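PDB 3KSV: uncharacterized protein from Leishmania major, which is of unknown function but binds zinc and belongs to the HIT family, whose members are typically nucleotide hydrolases or nucleotidyl transferases. Local coordinates for residues N41-S44 and R45-L49; H55-C58 and L59-G63. One frame throughout, in Å; residues are numbered along the deposited sequence.

Interaction 1: residues N41-S44 and R45-L49; sequences NPLS and RGHML
His-47 reaches back over the loop to Leu-43, and its imidazole is the acceptor of the firmer of the two hydrogen bonds here. The backbone N of Leu-43 donates to ND1 of His-47 over 3.1 Å, with an N-H...acceptor angle of 166°. The donor lies only 5° out of the imidazole plane, so the bond arrives at the ring edge and marks ND1 as the acceptor nitrogen. The ring gets there because CG of His-47 stands anti to its backbone N (chi1 -179°). At the far end of the ring, NE2 is hydrogen-bonded to ND1 of His-110; the imidazole is thus gripped at both nitrogens, which fixes its rotation, and the two histidine rings meet with their planes about 60° apart.

The second bond is a backbone one and weak: N of His-47 to O of Ser-44, 3.3 Å. It closes a type II beta turn from Ser-44 to His-47, with Gly-46 in the third position at backbone angles where a side chain would press against the preceding carbonyl oxygen.

Close packing accompanies these bonds. CB of Pro-42 lies 3.7 Å from CB of His-47, while CA of Pro-42 comes within 3.5 Å of ND1 of that ring. CG of Leu-43 touches the ring more loosely, 4.1 Å from CE1 of His-47.

The loop joins strand 34-38 to strand 48-52 as a beta hairpin connection. Ser-44 OG is hydrogen-bonded to the carbonyl of Pro-113, and His-47 also packs on Ile-112 of strand 109-114. Outward, Arg-45 forms a salt bridge through NE with Asp-138 of the second subunit, whose Val-130 packs on Pro-42; the largely buried loop thus lies between the central antiparallel sheet and the dimer partner.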
ATOM      1  N   ASN A  41      16.012  -8.782  -3.961  1.00 25.11           N
ATOM      2  CA  ASN A  41      16.790  -7.535  -3.834  1.00 25.90           C
ATOM      3  C   ASN A  41      16.201  -6.668  -2.726  1.00 25.37           C
ATOM      4  O   ASN A  41      15.688  -5.575  -3.003  1.00 25.56           O
ATOM      5  CB  ASN A  41      16.764  -6.726  -5.139  1.00 26.35           C
ATOM      6  CG  ASN A  41      17.477  -7.415  -6.280  1.00 28.94           C
ATOM      7  OD1 ASN A  41      16.922  -7.542  -7.379  1.00 31.82           O
ATOM      8  ND2 ASN A  41      18.714  -7.850  -6.038  1.00 30.46           N
ATOM      9  N   PRO A  42      16.248  -7.160  -1.476  1.00 24.86           N
ATOM     10  CA  PRO A  42      15.553  -6.534  -0.353  1.00 24.75           C
ATOM     11  C   PRO A  42      16.219  -5.262   0.149  1.00 24.69           C
ATOM     12  O   PRO A  42      17.430  -5.130   0.019  1.00 25.38           O
ATOM     13  CB  PRO A  42      15.658  -7.602   0.733  1.00 24.73           C
ATOM     14  CG  PRO A  42      16.946  -8.263   0.468  1.00 24.82           C
ATOM     15  CD  PRO A  42      17.045  -8.321  -1.027  1.00 24.57           C
ATOM     16  N   LEU A  43      15.439  -4.364   0.758  1.00 24.55           N
ATOM     17  CA  LEU A  43      15.970  -3.199   1.471  1.00 23.96           C
ATOM     18  C   LEU A  43      16.295  -3.535   2.918  1.00 24.22           C
ATOM     19  O   LEU A  43      17.011  -2.792   3.594  1.00 23.73           O
ATOM     20  CB  LEU A  43      14.954  -2.064   1.485  1.00 23.90           C
ATOM     21  CG  LEU A  43      14.496  -1.460   0.163  1.00 23.09           C
ATOM     22  CD1 LEU A  43      13.580  -0.311   0.500  1.00 20.81           C
ATOM     23  CD2 LEU A  43      15.649  -1.017  -0.721  1.00 21.08           C
ATOM     24  N   SER A  44      15.731  -4.644   3.384  1.00 24.53           N
ATOM     25  CA  SER A  44      15.918  -5.125   4.743  1.00 25.08           C
ATOM     26  C   SER A  44      15.598  -6.615   4.746  1.00 25.04           C
ATOM     27  O   SER A  44      14.953  -7.128   3.826  1.00 24.94           O
ATOM     28  CB  SER A  44      14.983  -4.386   5.692  1.00 25.13           C
ATOM     29  OG  SER A  44      13.640  -4.578   5.289  1.00 25.44           O
ATOM     30  N   ARG A  45      16.071  -7.307   5.768  1.00 25.06           N
ATOM     31  CA  ARG A  45      15.816  -8.731   5.940  1.00 24.80           C
ATOM     32  C   ARG A  45      14.310  -8.991   6.146  1.00 23.96           C
ATOM     33  O   ARG A  45      13.686  -8.361   6.996  1.00 23.88           O
ATOM     34  CB  ARG A  45      16.653  -9.225   7.138  1.00 25.47           C
ATOM     35  CG  ARG A  45      16.452 -10.668   7.552  1.00 26.73           C
ATOM     36  CD  ARG A  45      16.986 -11.660   6.552  1.00 27.56           C
ATOM     37  NE  ARG A  45      16.535 -13.000   6.925  1.00 28.61           N
ATOM     38  CZ  ARG A  45      17.126 -13.813   7.810  1.00 28.18           C
ATOM     39  NH1 ARG A  45      18.264 -13.481   8.433  1.00 28.10           N
ATOM     40  NH2 ARG A  45      16.576 -15.004   8.048  1.00 26.92           N
ATOM     41  N   GLY A  46      13.733  -9.896   5.345  1.00 23.30           N
ATOM     42  CA  GLY A  46      12.293 -10.243   5.421  1.00 22.77           C
ATOM     43  C   GLY A  46      11.359  -9.449   4.504  1.00 21.91           C
ATOM     44  O   GLY A  46      10.142  -9.596   4.576  1.00 21.75           O
ATOM     45  N   HIS A  47      11.939  -8.576   3.681  1.00 21.36           N
ATOM     46  CA  HIS A  47      11.237  -7.811   2.635  1.00 20.98           C
ATOM     47  C   HIS A  47      10.556  -8.763   1.659  1.00 20.67           C
ATOM     48  O   HIS A  47      11.201  -9.644   1.060  1.00 20.85           O
ATOM     49  CB  HIS A  47      12.263  -6.920   1.907  1.00 20.66           C
ATOM     50  CG  HIS A  47      11.710  -6.040   0.814  1.00 21.03           C
ATOM     51  ND1 HIS A  47      12.466  -5.039   0.243  1.00 19.50           N
ATOM     52  CD2 HIS A  47      10.515  -6.018   0.169  1.00 21.40           C
ATOM     53  CE1 HIS A  47      11.763  -4.432  -0.694  1.00 20.60           C
ATOM     54  NE2 HIS A  47      10.574  -5.006  -0.760  1.00 21.30           N
ATOM     55  N   MET A  48       9.245  -8.581   1.512  1.00 20.68           N
ATOM     56  CA  MET A  48       8.458  -9.439   0.663  1.00 20.58           C
ATOM     57  C   MET A  48       7.582  -8.636  -0.248  1.00 20.42           C
ATOM     58  O   MET A  48       7.473  -7.419  -0.112  1.00 19.46           O
ATOM     59  CB  MET A  48       7.633 -10.434   1.502  1.00 21.53           C
ATOM     60  CG  MET A  48       6.543  -9.859   2.399  1.00 22.17           C
ATOM     61  SD  MET A  48       5.570 -11.204   3.111  1.00 27.78           S
ATOM     62  CE  MET A  48       4.840 -11.840   1.577  1.00 30.02           C
ATOM     63  N   LEU A  49       6.975  -9.357  -1.195  1.00 20.78           N
ATOM     64  CA  LEU A  49       6.155  -8.803  -2.249  1.00 20.59           C
ATOM     65  C   LEU A  49       4.799  -9.518  -2.306  1.00 20.84           C
ATOM     66  O   LEU A  49       4.725 -10.727  -2.100  1.00 20.77           O
ATOM     67  CB  LEU A  49       6.857  -8.987  -3.581  1.00 20.26           C
ATOM     68  CG  LEU A  49       8.249  -8.363  -3.716  1.00 20.67           C
ATOM     69  CD1 LEU A  49       8.984  -8.965  -4.919  1.00 19.97           C
ATOM     70  CD2 LEU A  49       8.176  -6.874  -3.836  1.00 23.05           C
TER

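Interaction 2: residues H55-C58 and L59-G63. With ZN (zinc ion), chain B.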
ATOM      1  N   HIS A  55      -1.873  -9.502 -15.033  1.00 27.09           N
ATOM      2  CA  HIS A  55      -0.903  -8.473 -15.433  1.00 26.61           C
ATOM      3  C   HIS A  55      -1.596  -7.110 -15.519  1.00 26.67           C
ATOM      4  O   HIS A  55      -2.062  -6.702 -16.587  1.00 26.80           O
ATOM      5  CB  HIS A  55      -0.194  -8.798 -16.763  1.00 26.56           C
ATOM      6  CG  HIS A  55       0.887  -7.819 -17.124  1.00 25.34           C
ATOM      7  ND1 HIS A  55       2.164  -7.886 -16.609  1.00 23.15           N
ATOM      8  CD2 HIS A  55       0.867  -6.732 -17.934  1.00 25.76           C
ATOM      9  CE1 HIS A  55       2.882  -6.886 -17.086  1.00 24.82           C
ATOM     10  NE2 HIS A  55       2.122  -6.174 -17.898  1.00 25.44           N
ATOM     11  N   ALA A  56      -1.667  -6.422 -14.384  1.00 26.51           N
ATOM     12  CA  ALA A  56      -2.073  -5.008 -14.338  1.00 26.46           C
ATOM     13  C   ALA A  56      -0.798  -4.203 -14.154  1.00 26.63           C
ATOM     14  O   ALA A  56      -0.024  -4.483 -13.250  1.00 26.74           O
ATOM     15  CB  ALA A  56      -3.016  -4.762 -13.190  1.00 26.18           C
ATOM     16  N   SER A  57      -0.548  -3.232 -15.017  1.00 26.45           N
ATOM     17  CA  SER A  57       0.666  -2.424 -14.878  1.00 27.16           C
ATOM     18  C   SER A  57       0.603  -1.418 -13.688  1.00 26.48           C
ATOM     19  O   SER A  57       1.623  -1.151 -13.034  1.00 25.82           O
ATOM     20  CB  SER A  57       0.975  -1.719 -16.201  1.00 28.08           C
ATOM     21  OG  SER A  57       1.877  -0.639 -16.000  1.00 32.68           O
ATOM     22  N   CYS A  58      -0.589  -0.875 -13.422  1.00 25.77           N
ATOM     23  CA  CYS A  58      -0.816   0.067 -12.316  1.00 25.49           C
ATOM     24  C   CYS A  58      -2.074  -0.353 -11.526  1.00 23.72           C
ATOM     25  O   CYS A  58      -2.916  -1.113 -12.016  1.00 22.54           O
ATOM     26  CB  CYS A  58      -0.969   1.515 -12.828  1.00 26.48           C
ATOM     27  SG  CYS A  58       0.320   2.127 -14.011  1.00 31.72           S
ATOM     28  N   LEU A  59      -2.198   0.150 -10.303  1.00 22.08           N
ATOM     29  CA  LEU A  59      -3.246  -0.294  -9.398  1.00 21.15           C
ATOM     30  C   LEU A  59      -4.626   0.015  -9.945  1.00 20.60           C
ATOM     31  O   LEU A  59      -5.572  -0.755  -9.720  1.00 20.61           O
ATOM     32  CB  LEU A  59      -3.068   0.334  -8.003  1.00 20.13           C
ATOM     33  CG  LEU A  59      -3.962  -0.233  -6.898  1.00 20.09           C
ATOM     34  CD1 LEU A  59      -3.737  -1.727  -6.722  1.00 20.29           C
ATOM     35  CD2 LEU A  59      -3.737   0.512  -5.555  1.00 19.54           C
ATOM     36  N   HIS A  60      -4.730   1.116 -10.686  1.00 20.43           N
ATOM     37  CA  HIS A  60      -6.010   1.541 -11.264  1.00 21.15           C
ATOM     38  C   HIS A  60      -6.480   0.647 -12.402  1.00 22.23           C
ATOM     39  O   HIS A  60      -7.612   0.783 -12.848  1.00 22.29           O
ATOM     40  CB  HIS A  60      -6.000   3.028 -11.700  1.00 20.73           C
ATOM     41  CG  HIS A  60      -4.997   3.373 -12.758  1.00 19.67           C
ATOM     42  ND1 HIS A  60      -5.314   3.406 -14.106  1.00 23.25           N
ATOM     43  CD2 HIS A  60      -3.701   3.758 -12.670  1.00 17.25           C
ATOM     44  CE1 HIS A  60      -4.239   3.741 -14.802  1.00 21.55           C
ATOM     45  NE2 HIS A  60      -3.249   3.965 -13.950  1.00 22.71           N
ATOM     46  N   GLU A  61      -5.620  -0.266 -12.858  1.00 22.85           N
ATOM     47  CA  GLU A  61      -5.998  -1.204 -13.904  1.00 24.08           C
ATOM     48  C   GLU A  61      -6.460  -2.535 -13.325  1.00 24.75           C
ATOM     49  O   GLU A  61      -6.921  -3.406 -14.059  1.00 24.98           O
ATOM     50  CB  GLU A  61      -4.825  -1.410 -14.858  1.00 24.36           C
ATOM     51  CG  GLU A  61      -4.556  -0.201 -15.757  1.00 26.21           C
ATOM     52  CD  GLU A  61      -3.422  -0.443 -16.753  1.00 30.59           C
ATOM     53  OE1 GLU A  61      -2.279  -0.660 -16.287  1.00 33.79           O
ATOM     54  OE2 GLU A  61      -3.669  -0.413 -17.991  1.00 33.32           O
ATOM     55  N   LEU A  62      -6.356  -2.677 -12.004  1.00 24.82           N
ATOM     56  CA  LEU A  62      -6.663  -3.936 -11.327  1.00 25.22           C
ATOM     57  C   LEU A  62      -8.185  -4.097 -11.189  1.00 25.19           C
ATOM     58  O   LEU A  62      -8.884  -3.120 -10.910  1.00 25.15           O
ATOM     59  CB  LEU A  62      -6.000  -3.924  -9.938  1.00 25.65           C
ATOM     60  CG  LEU A  62      -5.731  -5.232  -9.198  1.00 25.92           C
ATOM     61  CD1 LEU A  62      -4.904  -6.182 -10.047  1.00 26.88           C
ATOM     62  CD2 LEU A  62      -5.054  -4.930  -7.875  1.00 24.75           C
ATOM     63  N   GLY A  63      -8.696  -5.311 -11.385  1.00 24.76           N
ATOM     64  CA  GLY A  63     -10.122  -5.584 -11.205  1.00 24.86           C
ATOM     65  C   GLY A  63     -10.555  -5.492  -9.750  1.00 24.99           C
ATOM     66  O   GLY A  63      -9.761  -5.713  -8.851  1.00 25.08           O
TER
HETATM   67 ZN    ZN B 201       3.358  -9.025 -15.505  1.00 44.70          ZN
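The carboxylate oxygen OE1 of Glu-61 is approached by two successive backbone amides, N of Cys-58 at 3.3 Å and N of Ser-57 at 3.4 Å. Both bonds are weak, with N-H...acceptor angles of 140° and 125°. The first torsion of Glu-61 sets CG beside the backbone N and anti to the carbonyl carbon, and the chain, extended beyond CG, then carries the carboxylate to these amides.

A firmer bond runs the other way along the same turn: N of Glu-61 donates to O of Cys-58 over 3.0 Å. Its donor sits well above the carbonyl plane, 52° out of it. This bond and the following one, from N of Leu-62 to O of Leu-59, are the i to i+3 pattern of the short 3-10 segment 59-61. Glu-61 therefore links to Cys-58 through both its main chain and its side chain.

Alongside the polar links, CB of Ala-56 meets CD1 of Leu-62 at 3.9 Å. Just before this packing, ND1 of His-55 binds zinc at 2.0 Å, and Cys-13, Cys-16 and His-106 complete the site. Toward the dimer partner, N of His-60 is hydrogen-bonded to the hydroxyl of Tyr-90 of the second subunit.

Chemically, a carboxylate shared by two amides would probably favour the ionised form of Glu-61, and the turn is held by one sound backbone bond and two weak ones to that carboxylate, two to three residues beyond the zinc ligand His-55.

The two contacts lie in series along the chain, on opposite sides of its centre, with their own centres 23 Å apart and nearest atoms about 12 Å apart. Strand 48-52 connects them: interaction 1 runs into its start, and interaction 2 follows its end and leads to helix 64-82. Interaction 1 is buried, and a ring nitrogen serves as acceptor; interaction 2 is partly buried, and the carboxylate of an exposed residue takes the amides. Their sites differ too. In the first, the side chain of His-47 lies about 7 Å from that of His-108, the predicted nucleotidylated histidine, whereas the second contains a zinc ligand. Both touch the second subunit.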